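Local coordinates for protein predicted ATPase involved in replication control, Cdc46/Mcm family (Methanopyrus kandleri AV19, PDB 3F8T) that probably binds ATP and single-stranded DNA as a member of the MCM family of replicative helicases, at residues V250-L255 against A305-E310; L243-P248 against I374-V379; P79-L84 against P94-R99; F26-R31 against A74-P79. The protein carries 2 engineered substitutions. One frame throughout, in Å; residues are numbered along the deposited sequence.

Contact 1 of 4, residues V250-L255 against A305-E310; sequences VCSEIL and AVDHLE
In the P-loop-type core of the chain, the contact brings the helix behind the phosphate-loop position against the end of strand 303-307, where Walker B lies in relatives; Cys-251, not a lysine, precedes Ser-252. The two short segments run nearly antiparallel, at 164°. Ser-252 OG donates a very short hydrogen bond to Asp-307 OD2, at 2.5 Å, much as the Walker A hydroxyl meets the Walker B aspartate in P-loop NTPases. The CB of Asp-307 points toward the helix, and chi1 (-154°) sets CG anti to the backbone N. OD2 also bonds Tyr-268 OH and Ser-252 OG bonds Pro-248 O, while OD1 takes a weak bond from His-308 N and sits 3.7 Å above the centre of the His-308 ring. One helical turn on, Leu-255 adds apolar contact: its CD2 lies 3.7 Å from both CA and CB of Asp-307, and its CG is 4.0 Å from Ala-305 CB. An alanine in place of Asp-307 would probably leave Ser-252 OG and Tyr-268 OH without their shared acceptor, though the serine could keep Pro-248 O. Two hydroxyls at OD2 and a weak N-H bond at OD1 would limit rotation of the carboxylate.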
loop_
_atom_site.group_PDB
_atom_site.type_symbol
_atom_site.label_atom_id
_atom_site.label_comp_id
_atom_site.label_asym_id
_atom_site.label_seq_id
_atom_site.Cartn_x
_atom_site.Cartn_y
_atom_site.Cartn_z
ATOM N N VAL A 250 -25.491 -0.667 6.724
ATOM C CA VAL A 250 -25.107 0.422 5.842
ATOM C C VAL A 250 -23.603 0.752 5.990
ATOM O O VAL A 250 -22.925 1.019 4.999
ATOM C CB VAL A 250 -26.039 1.632 5.981
ATOM C CG1 VAL A 250 -25.796 2.383 7.279
ATOM C CG2 VAL A 250 -25.896 2.554 4.750
ATOM N N CYS A 251 -23.092 0.693 7.217
ATOM C CA CYS A 251 -21.659 0.950 7.461
ATOM C C CYS A 251 -20.790 -0.127 6.807
ATOM O O CYS A 251 -19.755 0.187 6.201
ATOM C CB CYS A 251 -21.368 1.057 8.959
ATOM S SG CYS A 251 -22.054 2.498 9.780
ATOM N N SER A 252 -21.220 -1.392 6.882
ATOM C CA SER A 252 -20.467 -2.474 6.247
ATOM C C SER A 252 -20.437 -2.328 4.730
ATOM O O SER A 252 -19.412 -2.559 4.107
ATOM C CB SER A 252 -21.009 -3.858 6.618
ATOM O OG SER A 252 -20.837 -4.106 8.001
ATOM N N GLU A 253 -21.575 -1.969 4.142
ATOM C CA GLU A 253 -21.642 -1.762 2.697
ATOM C C GLU A 253 -20.656 -0.666 2.285
ATOM O O GLU A 253 -19.976 -0.812 1.285
ATOM C CB GLU A 253 -23.066 -1.389 2.273
ATOM C CG GLU A 253 -23.266 -1.297 0.757
ATOM C CD GLU A 253 -22.750 -0.005 0.148
ATOM O OE1 GLU A 253 -22.655 1.013 0.871
ATOM O OE2 GLU A 253 -22.435 -0.005 -1.065
ATOM N N ILE A 254 -20.599 0.420 3.048
ATOM C CA ILE A 254 -19.674 1.526 2.752
ATOM C C ILE A 254 -18.193 1.043 2.796
ATOM O O ILE A 254 -17.450 1.206 1.825
ATOM C CB ILE A 254 -19.942 2.748 3.644
ATOM C CG1 ILE A 254 -21.302 3.363 3.264
ATOM C CG2 ILE A 254 -18.850 3.827 3.449
ATOM C CD1 ILE A 254 -21.879 4.322 4.287
ATOM N N LEU A 255 -17.799 0.411 3.901
ATOM C CA LEU A 255 -16.417 -0.091 4.042
ATOM C C LEU A 255 -16.041 -1.035 2.902
ATOM O O LEU A 255 -14.968 -0.902 2.304
ATOM C CB LEU A 255 -16.240 -0.794 5.404
ATOM C CG LEU A 255 -15.809 0.044 6.610
ATOM C CD1 LEU A 255 -16.742 1.211 6.873
ATOM C CD2 LEU A 255 -15.686 -0.833 7.874
ATOM N N ALA A 305 -9.882 -1.204 6.663
ATOM C CA ALA A 305 -11.298 -1.097 7.023
ATOM C C ALA A 305 -11.572 -1.970 8.238
ATOM O O ALA A 305 -11.460 -3.202 8.168
ATOM C CB ALA A 305 -12.193 -1.491 5.841
ATOM N N VAL A 306 -11.905 -1.329 9.353
ATOM C CA VAL A 306 -12.057 -2.030 10.632
ATOM C C VAL A 306 -13.523 -1.971 11.026
ATOM O O VAL A 306 -13.973 -0.986 11.602
ATOM C CB VAL A 306 -11.184 -1.414 11.750
ATOM C CG1 VAL A 306 -11.353 -2.214 13.049
ATOM C CG2 VAL A 306 -9.707 -1.420 11.344
ATOM N N ASP A 307 -14.257 -3.026 10.686
ATOM C CA ASP A 307 -15.714 -3.046 10.881
ATOM C C ASP A 307 -16.028 -3.559 12.287
ATOM O O ASP A 307 -15.255 -4.334 12.863
ATOM C CB ASP A 307 -16.377 -3.942 9.834
ATOM C CG ASP A 307 -17.846 -3.558 9.540
ATOM O OD1 ASP A 307 -18.402 -2.638 10.167
ATOM O OD2 ASP A 307 -18.424 -4.191 8.635
ATOM N N HIS A 308 -17.162 -3.121 12.826
ATOM C CA HIS A 308 -17.634 -3.544 14.151
ATOM C C HIS A 308 -16.641 -3.268 15.279
ATOM O O HIS A 308 -16.237 -4.185 16.011
ATOM C CB HIS A 308 -18.054 -5.019 14.116
ATOM C CG HIS A 308 -18.953 -5.339 12.963
ATOM N ND1 HIS A 308 -20.251 -4.890 12.893
ATOM C CD2 HIS A 308 -18.726 -6.015 11.813
ATOM C CE1 HIS A 308 -20.797 -5.304 11.761
ATOM N NE2 HIS A 308 -19.887 -5.977 11.082
ATOM N N LEU A 309 -16.265 -2.003 15.418
ATOM C CA LEU A 309 -15.325 -1.566 16.446
ATOM C C LEU A 309 -15.898 -1.610 17.876
ATOM O O LEU A 309 -15.140 -1.558 18.849
ATOM C CB LEU A 309 -14.817 -0.146 16.110
ATOM C CG LEU A 309 -13.635 0.488 16.862
ATOM C CD1 LEU A 309 -12.345 -0.318 16.664
ATOM C CD2 LEU A 309 -13.431 1.894 16.344
ATOM N N GLU A 310 -17.227 -1.695 18.015
ATOM C CA GLU A 310 -17.846 -1.678 19.350
ATOM C C GLU A 310 -17.207 -2.700 20.272
ATOM O O GLU A 310 -17.013 -3.853 19.878
ATOM C CB GLU A 310 -19.369 -1.899 19.277
ATOM C CG GLU A 310 -19.802 -3.227 18.652
ATOM C CD GLU A 310 -20.078 -3.142 17.155
ATOM O OE1 GLU A 310 -19.738 -2.126 16.508
ATOM O OE2 GLU A 310 -20.665 -4.108 16.618
#

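Contact 2 of 4, residues L243-P248 against I374-V379; sequences LLAGYP and IAFLGV
Three backbone hydrogen bonds join Leu-243, Ala-245, Ala-375 and Leu-377 in parallel pairing. Ala-375 N reaches Leu-243 O at 2.7 Å, nearly along the C=O axis; Ala-245 N answers to Ala-375 O at 2.8 Å with an almost straight N-H (174°), the donor tilted from the carbonyl plane. Leu-377 N then bonds Ala-245 O at 3.0 Å, past the last paired residues. The same oxygen accepts a second bond from a water, which also donates to Leu-377 O and so ties the diverging chains together. A CA-H...O contact from Ile-374 CA to Leu-243 O, 3.2 Å, adds to the pairing.

On one face Leu-243 and Ile-374 run alongside one another, CG of the leucine against CG2 of the isoleucine (4.2 Å). That CG2, anti to the backbone N, also sits 3.6 Å above the Phe-376 ring, offset toward its rim, and Ala-245 CB approaches Phe-376 CD2 at 4.0 Å. On the other face Leu-244 CD2 touches Ala-375 CB at 3.8 Å. At Gly-246 a CB would clash with Leu-377 CD1, which gives a steric reason for glycine there.

The pair forms one margin of the 2-3-4-1-5 parallel sheet usual in AAA+ cores: strand 341-346 flanks 242-245 on its other side, 373-376 is outermost within the chain, and helices 219-229 and 248-261 pack over the Leu-244 and Ala-375 face.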
loop_
_atom_site.group_PDB
_atom_site.type_symbol
_atom_site.label_atom_id
_atom_site.label_comp_id
_atom_site.label_asym_id
_atom_site.label_seq_id
_atom_site.Cartn_x
_atom_site.Cartn_y
_atom_site.Cartn_z
ATOM N N LEU A 243 -13.960 7.429 11.666
ATOM C CA LEU A 243 -14.879 6.490 12.297
ATOM C C LEU A 243 -16.295 6.766 11.795
ATOM O O LEU A 243 -16.803 7.870 11.979
ATOM C CB LEU A 243 -14.845 6.658 13.819
ATOM C CG LEU A 243 -15.846 5.831 14.657
ATOM C CD1 LEU A 243 -15.707 4.338 14.376
ATOM C CD2 LEU A 243 -15.657 6.139 16.149
ATOM N N LEU A 244 -16.903 5.769 11.163
ATOM C CA LEU A 244 -18.319 5.811 10.794
ATOM C C LEU A 244 -19.163 5.317 11.950
ATOM O O LEU A 244 -18.949 4.207 12.452
ATOM C CB LEU A 244 -18.579 4.896 9.612
ATOM C CG LEU A 244 -17.989 5.123 8.236
ATOM C CD1 LEU A 244 -18.773 4.261 7.262
ATOM C CD2 LEU A 244 -18.071 6.588 7.834
ATOM N N ALA A 245 -20.126 6.131 12.385
ATOM C CA ALA A 245 -21.031 5.702 13.435
ATOM C C ALA A 245 -22.454 5.612 12.889
ATOM O O ALA A 245 -23.106 6.635 12.671
ATOM C CB ALA A 245 -20.955 6.646 14.614
ATOM N N GLY A 246 -22.909 4.387 12.637
ATOM C CA GLY A 246 -24.269 4.148 12.138
ATOM C C GLY A 246 -24.682 2.699 12.280
ATOM O O GLY A 246 -23.992 1.908 12.929
ATOM N N TYR A 247 -25.819 2.353 11.669
ATOM C CA TYR A 247 -26.329 0.977 11.676
ATOM C C TYR A 247 -25.377 0.050 10.933
ATOM O O TYR A 247 -24.768 0.477 9.948
ATOM C CB TYR A 247 -27.715 0.928 11.023
ATOM C CG TYR A 247 -28.838 1.396 11.920
ATOM C CD1 TYR A 247 -28.991 2.743 12.232
ATOM C CD2 TYR A 247 -29.765 0.485 12.437
ATOM C CE1 TYR A 247 -30.026 3.186 13.054
ATOM C CE2 TYR A 247 -30.809 0.916 13.265
ATOM C CZ TYR A 247 -30.926 2.270 13.567
ATOM O OH TYR A 247 -31.945 2.715 14.375
ATOM N N PRO A 248 -25.251 -1.219 11.391
ATOM C CA PRO A 248 -24.280 -2.192 10.857
ATOM C C PRO A 248 -24.290 -2.393 9.347
ATOM O O PRO A 248 -23.245 -2.318 8.706
ATOM C CB PRO A 248 -24.679 -3.505 11.549
ATOM C CG PRO A 248 -25.293 -3.086 12.813
ATOM C CD PRO A 248 -26.038 -1.805 12.496
ATOM N N ILE A 374 -15.344 11.787 13.078
ATOM C CA ILE A 374 -16.383 10.798 13.278
ATOM C C ILE A 374 -17.564 11.203 12.414
ATOM O O ILE A 374 -18.034 12.334 12.495
ATOM C CB ILE A 374 -16.823 10.649 14.757
ATOM C CG1 ILE A 374 -15.595 10.463 15.662
ATOM C CG2 ILE A 374 -17.857 9.492 14.862
ATOM C CD1 ILE A 374 -15.904 10.307 17.166
ATOM N N ALA A 375 -18.004 10.283 11.571
ATOM C CA ALA A 375 -19.124 10.517 10.668
ATOM C C ALA A 375 -20.379 9.842 11.234
ATOM O O ALA A 375 -20.535 8.608 11.165
ATOM C CB ALA A 375 -18.788 9.992 9.288
ATOM N N PHE A 376 -21.245 10.658 11.832
ATOM C CA PHE A 376 -22.492 10.189 12.421
ATOM C C PHE A 376 -23.528 10.107 11.326
ATOM O O PHE A 376 -24.021 11.133 10.855
ATOM C CB PHE A 376 -22.968 11.127 13.540
ATOM C CG PHE A 376 -21.991 11.267 14.673
ATOM C CD1 PHE A 376 -21.086 12.330 14.705
ATOM C CD2 PHE A 376 -21.971 10.340 15.706
ATOM C CE1 PHE A 376 -20.169 12.448 15.741
ATOM C CE2 PHE A 376 -21.071 10.454 16.737
ATOM C CZ PHE A 376 -20.164 11.510 16.759
ATOM N N LEU A 377 -23.832 8.887 10.892
ATOM C CA LEU A 377 -24.791 8.688 9.807
ATOM C C LEU A 377 -26.206 8.986 10.312
ATOM O O LEU A 377 -26.498 8.788 11.491
ATOM C CB LEU A 377 -24.700 7.260 9.255
ATOM C CG LEU A 377 -23.330 6.651 8.928
ATOM C CD1 LEU A 377 -23.516 5.363 8.147
ATOM C CD2 LEU A 377 -22.459 7.618 8.147
ATOM N N GLY A 378 -27.074 9.474 9.428
ATOM C CA GLY A 378 -28.427 9.888 9.836
ATOM C C GLY A 378 -28.419 11.241 10.535
ATOM O O GLY A 378 -29.482 11.823 10.805
ATOM N N VAL A 379 -27.211 11.728 10.821
ATOM C CA VAL A 379 -26.935 13.076 11.353
ATOM C C VAL A 379 -27.237 13.191 12.843
ATOM O O VAL A 379 -26.330 13.052 13.678
ATOM C CB VAL A 379 -27.611 14.212 10.514
ATOM C CG1 VAL A 379 -27.646 15.533 11.281
ATOM C CG2 VAL A 379 -26.890 14.391 9.179
HETATM O O HOH W 1 -25.504 7.626 13.688
#

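Contact 3 of 4, residues P79-L84 against P94-R99; sequences PALREL and PRVRFR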
loop_
_atom_site.group_PDB
_atom_site.type_symbol
_atom_site.label_atom_id
_atom_site.label_comp_id
_atom_site.label_asym_id
_atom_site.label_seq_id
_atom_site.Cartn_x
_atom_site.Cartn_y
_atom_site.Cartn_z
ATOM N N PRO A 79 22.236 -22.800 -15.301
ATOM C CA PRO A 79 23.441 -23.554 -14.890
ATOM C C PRO A 79 24.537 -23.637 -15.959
ATOM O O PRO A 79 25.729 -23.742 -15.611
ATOM C CB PRO A 79 22.897 -24.954 -14.560
ATOM C CG PRO A 79 21.628 -25.050 -15.274
ATOM C CD PRO A 79 21.044 -23.660 -15.302
ATOM N N ALA A 80 24.153 -23.595 -17.236
ATOM C CA ALA A 80 25.147 -23.567 -18.330
ATOM C C ALA A 80 26.000 -22.310 -18.229
ATOM O O ALA A 80 27.228 -22.361 -18.328
ATOM C CB ALA A 80 24.462 -23.622 -19.684
ATOM N N LEU A 81 25.330 -21.177 -18.033
ATOM C CA LEU A 81 26.007 -19.898 -17.853
ATOM C C LEU A 81 26.873 -19.903 -16.600
ATOM O O LEU A 81 28.017 -19.482 -16.648
ATOM C CB LEU A 81 24.990 -18.745 -17.850
ATOM C CG LEU A 81 24.183 -18.596 -19.147
ATOM C CD1 LEU A 81 23.262 -17.379 -19.103
ATOM C CD2 LEU A 81 25.113 -18.529 -20.376
ATOM N N ARG A 82 26.348 -20.408 -15.483
ATOM C CA ARG A 82 27.170 -20.547 -14.276
ATOM C C ARG A 82 28.451 -21.350 -14.550
ATOM O O ARG A 82 29.542 -20.983 -14.089
ATOM C CB ARG A 82 26.371 -21.173 -13.128
ATOM C CG ARG A 82 25.481 -20.171 -12.379
ATOM C CD ARG A 82 25.023 -20.695 -11.016
ATOM N NE ARG A 82 23.768 -21.432 -11.125
ATOM C CZ ARG A 82 23.664 -22.760 -11.159
ATOM N NH1 ARG A 82 22.465 -23.332 -11.270
ATOM N NH2 ARG A 82 24.750 -23.523 -11.070
ATOM N N GLU A 83 28.313 -22.433 -15.317
ATOM C CA GLU A 83 29.455 -23.272 -15.695
ATOM C C GLU A 83 30.488 -22.501 -16.531
ATOM O O GLU A 83 31.686 -22.568 -16.260
ATOM C CB GLU A 83 28.975 -24.557 -16.399
ATOM C CG GLU A 83 30.078 -25.499 -16.881
ATOM C CD GLU A 83 31.065 -25.903 -15.788
ATOM O OE1 GLU A 83 30.685 -25.963 -14.594
ATOM O OE2 GLU A 83 32.231 -26.167 -16.136
ATOM N N LEU A 84 30.021 -21.766 -17.536
ATOM C CA LEU A 84 30.893 -20.867 -18.304
ATOM C C LEU A 84 31.654 -19.883 -17.416
ATOM O O LEU A 84 32.850 -19.680 -17.605
ATOM C CB LEU A 84 30.097 -20.084 -19.354
ATOM C CG LEU A 84 29.658 -20.764 -20.652
ATOM C CD1 LEU A 84 28.769 -19.820 -21.438
ATOM C CD2 LEU A 84 30.837 -21.222 -21.497
ATOM N N PRO A 94 29.518 -18.456 -8.561
ATOM C CA PRO A 94 29.050 -18.054 -9.885
ATOM C C PRO A 94 27.620 -17.543 -9.786
ATOM O O PRO A 94 26.735 -18.271 -9.334
ATOM C CB PRO A 94 29.108 -19.358 -10.702
ATOM C CG PRO A 94 29.770 -20.382 -9.810
ATOM C CD PRO A 94 29.525 -19.921 -8.413
ATOM N N ARG A 95 27.404 -16.291 -10.170
ATOM C CA ARG A 95 26.063 -15.731 -10.138
ATOM C C ARG A 95 25.685 -15.194 -11.506
ATOM O O ARG A 95 26.490 -14.550 -12.184
ATOM C CB ARG A 95 25.940 -14.649 -9.064
ATOM C CG ARG A 95 26.442 -15.090 -7.691
ATOM C CD ARG A 95 25.542 -14.609 -6.540
ATOM N NE ARG A 95 25.347 -13.156 -6.445
ATOM C CZ ARG A 95 26.286 -12.219 -6.592
ATOM N NH1 ARG A 95 27.548 -12.542 -6.841
ATOM N NH2 ARG A 95 25.953 -10.940 -6.476
ATOM N N VAL A 96 24.453 -15.493 -11.904
ATOM C CA VAL A 96 23.930 -15.097 -13.201
ATOM C C VAL A 96 22.631 -14.327 -13.005
ATOM O O VAL A 96 21.782 -14.704 -12.193
ATOM C CB VAL A 96 23.716 -16.333 -14.132
ATOM C CG1 VAL A 96 22.914 -15.957 -15.373
ATOM C CG2 VAL A 96 25.065 -16.934 -14.534
ATOM N N ARG A 97 22.496 -13.229 -13.738
ATOM C CA ARG A 97 21.287 -12.429 -13.695
ATOM C C ARG A 97 20.762 -12.278 -15.113
ATOM O O ARG A 97 21.537 -12.262 -16.077
ATOM C CB ARG A 97 21.568 -11.052 -13.086
ATOM C CG ARG A 97 22.058 -11.072 -11.621
ATOM C CD ARG A 97 20.970 -11.523 -10.631
ATOM N NE ARG A 97 21.430 -11.462 -9.242
ATOM C CZ ARG A 97 21.759 -12.519 -8.501
ATOM N NH1 ARG A 97 21.675 -13.747 -8.995
ATOM N NH2 ARG A 97 22.165 -12.346 -7.247
ATOM N N PHE A 98 19.449 -12.176 -15.235
ATOM C CA PHE A 98 18.837 -11.905 -16.517
ATOM C C PHE A 98 18.134 -10.555 -16.446
ATOM O O PHE A 98 17.502 -10.220 -15.437
ATOM C CB PHE A 98 17.841 -13.005 -16.899
ATOM C CG PHE A 98 18.440 -14.388 -16.977
ATOM C CD1 PHE A 98 18.545 -15.186 -15.833
ATOM C CD2 PHE A 98 18.865 -14.910 -18.201
ATOM C CE1 PHE A 98 19.085 -16.482 -15.902
ATOM C CE2 PHE A 98 19.403 -16.207 -18.283
ATOM C CZ PHE A 98 19.517 -16.987 -17.131
ATOM N N ARG A 99 18.251 -9.790 -17.526
ATOM C CA ARG A 99 17.534 -8.530 -17.664
ATOM C C ARG A 99 16.709 -8.598 -18.938
ATOM O O ARG A 99 16.991 -9.412 -19.834
ATOM C CB ARG A 99 18.518 -7.350 -17.732
ATOM C CG ARG A 99 19.578 -7.323 -16.619
ATOM C CD ARG A 99 18.971 -6.990 -15.249
ATOM N NE ARG A 99 19.744 -7.526 -14.120
ATOM C CZ ARG A 99 20.769 -6.909 -13.525
ATOM N NH1 ARG A 99 21.181 -5.718 -13.943
ATOM N NH2 ARG A 99 21.397 -7.494 -12.504
#
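Leu-81, Val-96 and Phe-98 supply the purely apolar part of this contact. Leu-81 and Val-96 cross at about a right angle, and both methyls of Val-96 are used: CG2 lies 3.8 Å from Leu-81 CB, while CG1, anti to the backbone N (chi1 169°), lies 4.0 Å from Leu-81 CD1. That same CD1 meets Phe-98 CE2 at 4.1 Å. Behind Leu-81 stand Leu-33 and Ile-36 of helix 30-37, which places this side chain between helix 30-37 and strand 96-99.

The elements are helix 74-88 and strand 96-99, whose short segments approach to 9.2 Å at an angle of 126°. The strand pairs in parallel with strand 55-58, and helix 74-88 packs against this small two-stranded sheet in the largely helical region that matches the archaeal MCM N-terminal family.

A second group of contacts is made by the aliphatic stem of Arg-82. Its CG touches Val-96 CG2 at 3.9 Å, and its CD comes to 3.4 Å from Pro-94 O. Pro-94 in turn sets CB 3.8 Å from Arg-82 O, against the backbone of the helix.

Polar interactions lie at the far end of the arginine. The chain bends at chi3 (-90°), which turns NE away from the line of the stem; the guanidinium has Pro-79 CA 3.7 Å above one face, offset toward the rim, and NH1 forms a salt bridge with Glu-78 OE1, one helical turn earlier.

Contact 4 of 4, residues F26-R31 against A74-P79; sequences FGLPTR and ARLVEP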
loop_
_atom_site.group_PDB
_atom_site.type_symbol
_atom_site.label_atom_id
_atom_site.label_comp_id
_atom_site.label_asym_id
_atom_site.label_seq_id
_atom_site.Cartn_x
_atom_site.Cartn_y
_atom_site.Cartn_z
ATOM N N PHE A 26 24.777 -29.501 -21.324
ATOM C CA PHE A 26 23.587 -28.990 -20.657
ATOM C C PHE A 26 22.325 -29.120 -21.507
ATOM O O PHE A 26 21.270 -28.609 -21.140
ATOM C CB PHE A 26 23.841 -27.537 -20.231
ATOM C CG PHE A 26 24.728 -27.423 -19.031
ATOM C CD1 PHE A 26 26.112 -27.293 -19.176
ATOM C CD2 PHE A 26 24.189 -27.495 -17.748
ATOM C CE1 PHE A 26 26.935 -27.205 -18.066
ATOM C CE2 PHE A 26 25.009 -27.407 -16.623
ATOM C CZ PHE A 26 26.381 -27.262 -16.780
ATOM N N GLY A 27 22.445 -29.825 -22.633
ATOM C CA GLY A 27 21.313 -30.113 -23.514
ATOM C C GLY A 27 20.784 -28.900 -24.248
ATOM O O GLY A 27 19.586 -28.814 -24.498
ATOM N N LEU A 28 21.689 -27.976 -24.584
ATOM C CA LEU A 28 21.364 -26.745 -25.313
ATOM C C LEU A 28 21.897 -26.783 -26.735
ATOM O O LEU A 28 23.020 -27.238 -26.948
ATOM C CB LEU A 28 21.987 -25.527 -24.611
ATOM C CG LEU A 28 21.508 -25.237 -23.191
ATOM C CD1 LEU A 28 22.300 -24.087 -22.626
ATOM C CD2 LEU A 28 20.010 -24.926 -23.205
ATOM N N PRO A 29 21.118 -26.277 -27.702
ATOM C CA PRO A 29 21.680 -26.075 -29.042
ATOM C C PRO A 29 22.878 -25.157 -28.903
ATOM O O PRO A 29 22.804 -24.160 -28.176
ATOM C CB PRO A 29 20.558 -25.357 -29.791
ATOM C CG PRO A 29 19.316 -25.710 -29.062
ATOM C CD PRO A 29 19.706 -25.854 -27.623
ATOM N N THR A 30 23.980 -25.500 -29.559
ATOM C CA THR A 30 25.192 -24.678 -29.501
ATOM C C THR A 30 24.937 -23.188 -29.811
ATOM O O THR A 30 25.489 -22.312 -29.143
ATOM C CB THR A 30 26.326 -25.252 -30.397
ATOM O OG1 THR A 30 26.647 -26.576 -29.950
ATOM C CG2 THR A 30 27.575 -24.405 -30.291
ATOM N N ARG A 31 24.099 -22.906 -30.805
ATOM C CA ARG A 31 23.824 -21.512 -31.184
ATOM C C ARG A 31 23.242 -20.663 -30.033
ATOM O O ARG A 31 23.553 -19.470 -29.917
ATOM C CB ARG A 31 22.962 -21.425 -32.452
ATOM C CG ARG A 31 21.589 -22.071 -32.369
ATOM C CD ARG A 31 20.693 -21.688 -33.576
ATOM N NE ARG A 31 20.259 -20.287 -33.531
ATOM C CZ ARG A 31 19.311 -19.815 -32.718
ATOM N NH1 ARG A 31 18.680 -20.625 -31.868
ATOM N NH2 ARG A 31 18.997 -18.527 -32.745
ATOM N N ALA A 74 14.864 -21.427 -18.959
ATOM C CA ALA A 74 15.906 -20.859 -18.093
ATOM C C ALA A 74 16.554 -21.872 -17.143
ATOM O O ALA A 74 17.729 -21.735 -16.774
ATOM C CB ALA A 74 15.361 -19.638 -17.316
ATOM N N ARG A 75 15.796 -22.898 -16.760
ATOM C CA ARG A 75 16.311 -23.916 -15.838
ATOM C C ARG A 75 17.512 -24.658 -16.456
ATOM O O ARG A 75 18.386 -25.149 -15.740
ATOM C CB ARG A 75 15.180 -24.865 -15.391
ATOM C CG ARG A 75 14.575 -25.754 -16.505
ATOM C CD ARG A 75 15.108 -27.170 -16.361
ATOM N NE ARG A 75 14.552 -28.129 -17.319
ATOM C CZ ARG A 75 14.946 -29.400 -17.391
ATOM N NH1 ARG A 75 15.883 -29.847 -16.553
ATOM N NH2 ARG A 75 14.409 -30.223 -18.291
ATOM N N LEU A 76 17.545 -24.706 -17.786
ATOM C CA LEU A 76 18.671 -25.274 -18.554
ATOM C C LEU A 76 19.804 -24.286 -18.798
ATOM O O LEU A 76 20.977 -24.647 -18.718
ATOM C CB LEU A 76 18.194 -25.773 -19.926
ATOM C CG LEU A 76 17.128 -26.860 -19.988
ATOM C CD1 LEU A 76 16.828 -27.183 -21.443
ATOM C CD2 LEU A 76 17.600 -28.100 -19.240
ATOM N N VAL A 77 19.433 -23.042 -19.110
ATOM C CA VAL A 77 20.403 -22.000 -19.487
ATOM C C VAL A 77 21.205 -21.492 -18.300
ATOM O O VAL A 77 22.429 -21.393 -18.362
ATOM C CB VAL A 77 19.706 -20.845 -20.221
ATOM C CG1 VAL A 77 20.689 -19.676 -20.515
ATOM C CG2 VAL A 77 19.065 -21.374 -21.495
ATOM N N GLU A 78 20.517 -21.186 -17.208
ATOM C CA GLU A 78 21.190 -20.633 -16.038
ATOM C C GLU A 78 22.397 -21.468 -15.531
ATOM O O GLU A 78 23.454 -20.905 -15.304
ATOM C CB GLU A 78 20.166 -20.330 -14.931
ATOM C CG GLU A 78 20.665 -19.388 -13.846
ATOM C CD GLU A 78 21.297 -20.129 -12.691
ATOM O OE1 GLU A 78 21.298 -21.377 -12.720
ATOM O OE2 GLU A 78 21.798 -19.466 -11.753
ATOM N N PRO A 79 22.236 -22.800 -15.301
ATOM C CA PRO A 79 23.441 -23.554 -14.890
ATOM C C PRO A 79 24.537 -23.637 -15.959
ATOM O O PRO A 79 25.729 -23.742 -15.611
ATOM C CB PRO A 79 22.897 -24.954 -14.560
ATOM C CG PRO A 79 21.628 -25.050 -15.274
ATOM C CD PRO A 79 21.044 -23.660 -15.302
HETATM O O HOH W 2 20.873 -27.377 -18.648
#
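Phe-26 and Pro-79 meet obliquely, the CE2 and CZ atoms of the ring against the proline: Phe-26 CE2 lies 3.8 Å from Pro-79 CB, and Phe-26 CZ is 3.8 Å from Pro-79 O. With chi1 at -76°, CG stands anti to the carbonyl carbon, and the ring also packs on Ala-80 and Glu-83 of helix 74-88. A water sits in the plane of the ring at its edge, donating to Phe-26 O at 2.8 Å and to Leu-76 O at 2.7 Å. It joins the two backbones three residues ahead of Pro-79, whose missing N-H leaves the helix kinked.

Leu-28 and Leu-76 point opposite ways as they pass, with Leu-28 CD2 at 3.8 Å from Leu-76 CB. The same methyl reaches Val-77 CG2 at 4.1 Å, these two side chains crossing at about a right angle. An alanine at Phe-26 would probably open a gap beside Pro-79 and Ala-80, since the ring contacts would go.

Gly-27, with positive phi (70°), is the C-prime residue of the Schellman motif that ends helix 19-25. The chain runs on into helix 30-37, with Leu-28 also touching Trp-69 of helix 64-72 and Leu-33.

The four contacts form two close pairs at opposite sides of the chain's centre. Contacts 3 and 4, centres 10 Å apart, share helix 74-88 and Pro-79, and touch where Ala-80 packs on Leu-28 and Phe-26. Contacts 1 and 2, also 10 Å apart, reach the same parallel sheet; strand 242-245 leads directly into helix 248-261, and Cys-251 packs on Gly-246 and Leu-377. Between the pairs, centres stand 52 to 63 Å apart. Along the chain contact 4 closes before contact 3 opens, both precede contacts 1 and 2, and contact 1 falls within the stretch that contact 2 spans. Each pair thus belongs to one region, N-terminal or P-loop, of an elongated MCM homolog.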